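Local coordinates for protein dihydropteroate synthase (PDB 6DAY) that probably catalyses the condensation of para-aminobenzoate with 6-hydroxymethyl-7,8-dihydropterin diphosphate to form 7,8-dihydropteroate, the precursor of folate derivatives, at residues D[24-29]-D[43-48]; D[223-228]-D[262-267]. One frame throughout, in Å; residues are numbered along the deposited sequence.

Contact 1. Residues D[24-29]-D[43-48]. With PAB (4-aminobenzoic acid), chain T; SO4 (sulfate ion), chain U.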
loop_
_atom_site.group_PDB
_atom_site.type_symbol
_atom_site.label_atom_id
_atom_site.label_comp_id
_atom_site.label_asym_id
_atom_site.label_seq_id
_atom_site.Cartn_x
_atom_site.Cartn_y
_atom_site.Cartn_z
ATOM N N GLY D 24 -14.309 7.181 8.241
ATOM C CA GLY D 24 -13.223 6.746 7.379
ATOM C C GLY D 24 -12.171 7.811 7.238
ATOM O O GLY D 24 -12.486 8.993 7.033
ATOM N N ILE D 25 -10.917 7.405 7.382
ATOM C CA ILE D 25 -9.801 8.353 7.324
ATOM C C ILE D 25 -9.456 8.670 5.871
ATOM O O ILE D 25 -9.113 7.782 5.080
ATOM C CB ILE D 25 -8.585 7.814 8.078
ATOM C CG1 ILE D 25 -8.918 7.561 9.576
ATOM C CG2 ILE D 25 -7.362 8.754 7.868
ATOM C CD1 ILE D 25 -7.849 6.864 10.333
ATOM N N VAL D 26 -9.471 9.954 5.525
ATOM C CA VAL D 26 -9.075 10.405 4.182
ATOM C C VAL D 26 -7.917 11.360 4.387
ATOM O O VAL D 26 -8.124 12.551 4.661
ATOM C CB VAL D 26 -10.213 11.092 3.425
ATOM C CG1 VAL D 26 -9.730 11.533 2.037
ATOM C CG2 VAL D 26 -11.395 10.140 3.312
ATOM N N ASN D 27 -6.696 10.858 4.243
ATOM C CA ASN D 27 -5.520 11.723 4.372
ATOM C C ASN D 27 -5.174 12.334 3.016
ATOM O O ASN D 27 -5.143 11.628 2.001
ATOM C CB ASN D 27 -4.327 10.948 4.919
ATOM C CG ASN D 27 -4.463 10.643 6.409
ATOM O OD1 ASN D 27 -5.027 11.425 7.167
ATOM N ND2 ASN D 27 -3.942 9.508 6.822
ATOM N N VAL D 28 -4.935 13.659 3.000
ATOM C CA VAL D 28 -4.605 14.342 1.751
ATOM C C VAL D 28 -3.153 14.760 1.838
ATOM O O VAL D 28 -2.841 15.910 2.151
ATOM C CB VAL D 28 -5.513 15.567 1.481
ATOM C CG1 VAL D 28 -5.341 16.018 0.052
ATOM C CG2 VAL D 28 -6.953 15.190 1.740
ATOM N N THR D 29 -2.246 13.803 1.686
ATOM C CA THR D 29 -0.848 14.171 1.751
ATOM C C THR D 29 -0.151 13.508 0.580
ATOM O O THR D 29 -0.538 12.398 0.184
ATOM C CB THR D 29 -0.198 13.764 3.085
ATOM O OG1 THR D 29 -0.321 12.350 3.264
ATOM C CG2 THR D 29 -0.875 14.498 4.278
ATOM N N GLU D 43 -6.889 14.167 -6.352
ATOM C CA GLU D 43 -7.713 13.151 -7.001
ATOM C C GLU D 43 -7.550 11.795 -6.330
ATOM O O GLU D 43 -8.525 11.034 -6.252
ATOM C CB GLU D 43 -7.434 13.081 -8.504
ATOM C CG GLU D 43 -6.503 11.982 -8.972
ATOM C CD GLU D 43 -6.208 12.068 -10.460
ATOM O OE1 GLU D 43 -7.040 11.622 -11.276
ATOM O OE2 GLU D 43 -5.129 12.585 -10.814
ATOM N N ALA D 44 -6.352 11.498 -5.828
ATOM C CA ALA D 44 -6.140 10.230 -5.128
ATOM C C ALA D 44 -6.918 10.208 -3.809
ATOM O O ALA D 44 -7.485 9.166 -3.438
ATOM C CB ALA D 44 -4.630 10.003 -4.904
ATOM N N ALA D 45 -6.976 11.346 -3.099
ATOM C CA ALA D 45 -7.703 11.410 -1.831
ATOM C C ALA D 45 -9.197 11.301 -2.071
ATOM O O ALA D 45 -9.909 10.618 -1.316
ATOM C CB ALA D 45 -7.384 12.708 -1.072
ATOM N N VAL D 46 -9.682 11.934 -3.135
ATOM C CA VAL D 46 -11.105 11.874 -3.459
ATOM C C VAL D 46 -11.488 10.438 -3.803
ATOM O O VAL D 46 -12.513 9.923 -3.330
ATOM C CB VAL D 46 -11.437 12.829 -4.614
ATOM C CG1 VAL D 46 -12.858 12.560 -5.119
ATOM C CG2 VAL D 46 -11.323 14.301 -4.098
ATOM N N ALA D 47 -10.673 9.781 -4.649
ATOM C CA ALA D 47 -10.959 8.382 -4.993
ATOM C C ALA D 47 -10.962 7.502 -3.747
ATOM O O ALA D 47 -11.778 6.580 -3.630
ATOM C CB ALA D 47 -9.946 7.835 -6.028
ATOM N N HIS D 48 -10.040 7.737 -2.830
ATOM C CA HIS D 48 -10.021 6.956 -1.592
ATOM C C HIS D 48 -11.271 7.197 -0.745
ATOM O O HIS D 48 -11.886 6.243 -0.241
ATOM C CB HIS D 48 -8.759 7.292 -0.805
ATOM C CG HIS D 48 -8.563 6.422 0.389
ATOM N ND1 HIS D 48 -8.396 5.059 0.285
ATOM C CD2 HIS D 48 -8.491 6.713 1.707
ATOM C CE1 HIS D 48 -8.247 4.543 1.490
ATOM N NE2 HIS D 48 -8.319 5.518 2.371
HETATM C "C1'" PAB T . -8.925 3.708 -3.385
HETATM O "O1'" PAB T . -9.526 2.934 -2.546
HETATM O "O2'" PAB T . -7.954 4.405 -2.979
HETATM C C1 PAB T . -9.308 3.843 -4.883
HETATM C C2 PAB T . -10.559 3.490 -5.380
HETATM C C3 PAB T . -10.848 3.643 -6.733
HETATM C C4 PAB T . -9.902 4.153 -7.620
HETATM C C5 PAB T . -8.654 4.511 -7.138
HETATM C C6 PAB T . -8.372 4.359 -5.781
HETATM N N4 PAB T . -10.213 4.313 -9.037
HETATM S S SO4 U . -3.682 9.112 10.595
HETATM O O1 SO4 U . -3.597 8.188 9.456
HETATM O O2 SO4 U . -2.346 9.398 11.120
HETATM O O3 SO4 U . -4.248 10.406 10.164
HETATM O O4 SO4 U . -4.528 8.532 11.641
HETATM O O HOH W 1 -7.804 5.403 5.104
#
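Ala45 of helix 43-48 points its CB at the valines of 24-29. This CB meets Val28 CG2 at 3.8 Å and Val26 CG1 at 4.1 Å. Val26 CG1 lies anti to the backbone N (chi1 -180°), which carries this methyl to Ala45 O as well, at 3.5 Å.

The polar part lies one helical turn on. His48 turns its imidazole edge to the strand, with CD2 3.6 Å from Ile25 O. A water joins the two residues. It donates to Ile25 O at 2.7 Å and is hydrogen-bonded to His48 NE2, in the plane of the ring. At the other ring nitrogen, His48 ND1 makes a weak hydrogen bond of 3.4 Å to O2' of a 4-aminobenzoic acid (chain T).

Asn27 serves a different partner. Its ND2 donates to sulfate O1 at 3.0 Å, with an N-H...O angle of 157°. His263 and Arg261 also bind this sulfate, which probably comes from the crystallisation liquor. Its place at the C-terminal end of the strand is consistent with a site for the diphosphate of the substrate.

Strand 24-27 and helix 43-48 run nearly antiparallel, at 172°, as expected in a beta-alpha-beta unit of a TIM barrel. Strand 21-27 lies between strands 59-63 and 259-262. Ile62 touches Val26 and Val28, and helix 76-93 packs on Val28 through Arg82 and Val86.

Contact 2. Residues D[223-228]-D[262-267]. With PAB (4-aminobenzoic acid), chain R; SO4 (sulfate ion), chain U.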
loop_
_atom_site.group_PDB
_atom_site.type_symbol
_atom_site.label_atom_id
_atom_site.label_comp_id
_atom_site.label_asym_id
_atom_site.label_seq_id
_atom_site.Cartn_x
_atom_site.Cartn_y
_atom_site.Cartn_z
ATOM N N LEU D 223 -7.749 4.051 17.023
ATOM C CA LEU D 223 -6.509 3.312 17.240
ATOM C C LEU D 223 -5.983 2.722 15.948
ATOM O O LEU D 223 -5.123 1.838 15.980
ATOM C CB LEU D 223 -6.718 2.182 18.254
ATOM C CG LEU D 223 -7.174 2.629 19.631
ATOM C CD1 LEU D 223 -8.640 2.256 19.854
ATOM C CD2 LEU D 223 -6.297 2.001 20.666
ATOM N N SER D 224 -6.463 3.212 14.815
ATOM C CA SER D 224 -6.242 2.515 13.543
ATOM C C SER D 224 -4.781 2.486 13.123
ATOM O O SER D 224 -4.170 3.530 12.827
ATOM C CB SER D 224 -7.122 3.147 12.466
ATOM O OG SER D 224 -7.019 2.431 11.236
ATOM N N ARG D 225 -4.237 1.275 13.016
ATOM C CA ARG D 225 -2.880 1.017 12.552
ATOM C C ARG D 225 -1.837 1.745 13.372
ATOM O O ARG D 225 -0.724 1.965 12.909
ATOM C CB ARG D 225 -2.717 1.350 11.071
ATOM C CG ARG D 225 -3.775 0.718 10.178
ATOM C CD ARG D 225 -3.403 1.004 8.704
ATOM N NE ARG D 225 -4.306 0.310 7.798
ATOM C CZ ARG D 225 -4.154 0.261 6.481
ATOM N NH1 ARG D 225 -3.140 0.888 5.892
ATOM N NH2 ARG D 225 -5.022 -0.418 5.756
ATOM N N LYS D 226 -2.159 2.107 14.606
ATOM C CA LYS D 226 -1.191 2.863 15.376
ATOM C C LYS D 226 -0.058 1.979 15.906
ATOM O O LYS D 226 -0.141 0.731 15.968
ATOM C CB LYS D 226 -1.899 3.551 16.523
ATOM C CG LYS D 226 -2.898 4.572 16.005
ATOM C CD LYS D 226 -2.993 5.737 16.936
ATOM C CE LYS D 226 -3.966 6.795 16.402
ATOM N NZ LYS D 226 -3.497 7.435 15.158
ATOM N N ARG D 227 1.016 2.670 16.297
ATOM C CA ARG D 227 2.235 2.029 16.762
ATOM C C ARG D 227 1.925 1.091 17.927
ATOM O O ARG D 227 2.497 0.008 18.016
ATOM C CB ARG D 227 3.285 3.086 17.153
ATOM C CG ARG D 227 4.091 3.644 15.959
ATOM C CD ARG D 227 4.776 2.511 15.166
ATOM N NE ARG D 227 5.189 2.847 13.794
ATOM C CZ ARG D 227 4.387 3.322 12.840
ATOM N NH1 ARG D 227 3.106 3.556 13.076
ATOM N NH2 ARG D 227 4.876 3.577 11.637
ATOM N N SER D 228 1.011 1.490 18.818
ATOM C CA SER D 228 0.650 0.626 19.953
ATOM C C SER D 228 0.031 -0.690 19.498
ATOM O O SER D 228 0.246 -1.729 20.128
ATOM C CB SER D 228 -0.316 1.372 20.882
ATOM O OG SER D 228 0.388 2.269 21.725
ATOM N N VAL D 262 -11.175 5.100 11.496
ATOM C CA VAL D 262 -10.444 3.931 10.998
ATOM C C VAL D 262 -9.993 4.106 9.559
ATOM O O VAL D 262 -10.640 4.782 8.748
ATOM C CB VAL D 262 -11.303 2.614 11.109
ATOM C CG1 VAL D 262 -11.951 2.537 12.476
ATOM C CG2 VAL D 262 -12.373 2.605 10.035
ATOM N N HIS D 263 -8.909 3.394 9.218
ATOM C CA HIS D 263 -8.531 3.244 7.822
ATOM C C HIS D 263 -9.312 2.115 7.158
ATOM O O HIS D 263 -9.703 2.235 5.992
ATOM C CB HIS D 263 -7.050 2.884 7.685
ATOM C CG HIS D 263 -6.127 3.903 8.252
ATOM N ND1 HIS D 263 -5.671 3.845 9.550
ATOM C CD2 HIS D 263 -5.549 4.996 7.693
ATOM C CE1 HIS D 263 -4.877 4.880 9.782
ATOM N NE2 HIS D 263 -4.779 5.589 8.667
ATOM N N ASP D 264 -9.510 1.015 7.893
ATOM C CA ASP D 264 -10.046 -0.238 7.323
ATOM C C ASP D 264 -11.551 -0.320 7.538
ATOM O O ASP D 264 -12.089 -1.004 8.435
ATOM C CB ASP D 264 -9.291 -1.423 7.900
ATOM C CG ASP D 264 -7.793 -1.276 7.656
ATOM O OD1 ASP D 264 -7.359 -1.500 6.507
ATOM O OD2 ASP D 264 -7.060 -0.849 8.573
ATOM N N VAL D 265 -12.242 0.401 6.673
ATOM C CA VAL D 265 -13.658 0.653 6.880
ATOM C C VAL D 265 -14.467 -0.634 6.715
ATOM O O VAL D 265 -15.258 -0.987 7.597
ATOM C CB VAL D 265 -14.133 1.786 5.959
ATOM C CG1 VAL D 265 -15.661 1.869 5.965
ATOM C CG2 VAL D 265 -13.512 3.145 6.418
ATOM N N ALA D 266 -14.286 -1.355 5.594
ATOM C CA ALA D 266 -15.105 -2.536 5.345
ATOM C C ALA D 266 -14.956 -3.557 6.476
ATOM O O ALA D 266 -15.948 -4.173 6.922
ATOM C CB ALA D 266 -14.712 -3.159 3.998
ATOM N N ALA D 267 -13.709 -3.794 6.909
ATOM C CA ALA D 267 -13.462 -4.785 7.970
ATOM C C ALA D 267 -14.083 -4.361 9.284
ATOM O O ALA D 267 -14.624 -5.208 10.024
ATOM C CB ALA D 267 -11.966 -4.981 8.162
HETATM C "C1'" PAB R . 0.724 6.428 16.347
HETATM O "O1'" PAB R . 1.044 5.517 15.543
HETATM O "O2'" PAB R . 0.955 6.292 17.564
HETATM C C1 PAB R . 0.051 7.692 15.840
HETATM C C2 PAB R . -0.286 7.752 14.500
HETATM C C3 PAB R . -0.899 8.876 13.989
HETATM C C4 PAB R . -1.168 9.952 14.818
HETATM C C5 PAB R . -0.826 9.895 16.168
HETATM C C6 PAB R . -0.218 8.765 16.688
HETATM N N4 PAB R . -1.804 11.131 14.244
HETATM S S SO4 U . -3.682 9.112 10.595
HETATM O O1 SO4 U . -3.597 8.188 9.456
HETATM O O2 SO4 U . -2.346 9.398 11.120
HETATM O O3 SO4 U . -4.248 10.406 10.164
HETATM O O4 SO4 U . -4.528 8.532 11.641
HETATM O O HOH W 2 -8.358 0.285 10.611
#
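Arg225 reaches across to His263 and Asp264 with a chain that is extended from CG to NE. Its CB lies 4.2 Å from His263 ND1. CG and CD pass the same nitrogen more closely, CD at 3.7 Å. NE then donates to Asp264 OD2 at 3.1 Å. At the tip, NH2 donates to Asp264 OD1 at 2.7 Å. This is a side-on, two-point salt bridge. Both oxygens lie near the guanidinium plane, and the carboxylate is turned only 27° from it. His263 CB sits over one guanidinium face.

Ser224 OG is the second polar centre. His263 N donates to it at 2.9 Å, almost straight at 168°. His263 ND1 shares a short hydrogen bond of 2.6 Å with the same oxygen. The hydroxyl lies anti to its own backbone nitrogen (chi1 -175°), which brings it to the ring edge. A water links Ser224 OG to Asp264 N and OD2. The bond at His263 ND1 and the one from its NE2 to sulfate O1, 3.0 Å, help to set the rotation of the imidazole.

Nearby, Arg227 N binds O1' of a 4-aminobenzoic acid (chain R) at 2.9 Å.

Two loops of the TIM barrel meet here, after strands 220-221 and 259-262. Each leads into a helix, 227-233 and 265-279. His249 of helix 242-254 touches Ser224 and Val262, and Val242 touches Asp264.

How the contacts relate
The two contacts are neighbours in the barrel. Contact 1 is the more buried and packs a helix on the strand it follows, within one beta-alpha-beta unit. Contact 2 is partly buried and joins two loops at the strand ends. Their chemistry differs accordingly. Methyl packing and a bridging water hold contact 1, while direct hydrogen bonds and a salt bridge hold contact 2. Strands 21-27 and 259-262 run side by side, and Ile25 N lies 3.0 Å from Val262 O, probably hydrogen-bonded. Ile25 CD1 also packs on His263 CE1, at 3.6 Å. Both contacts supply a side chain to one sulfate site, Asn27 from contact 1 and His263 from contact 2.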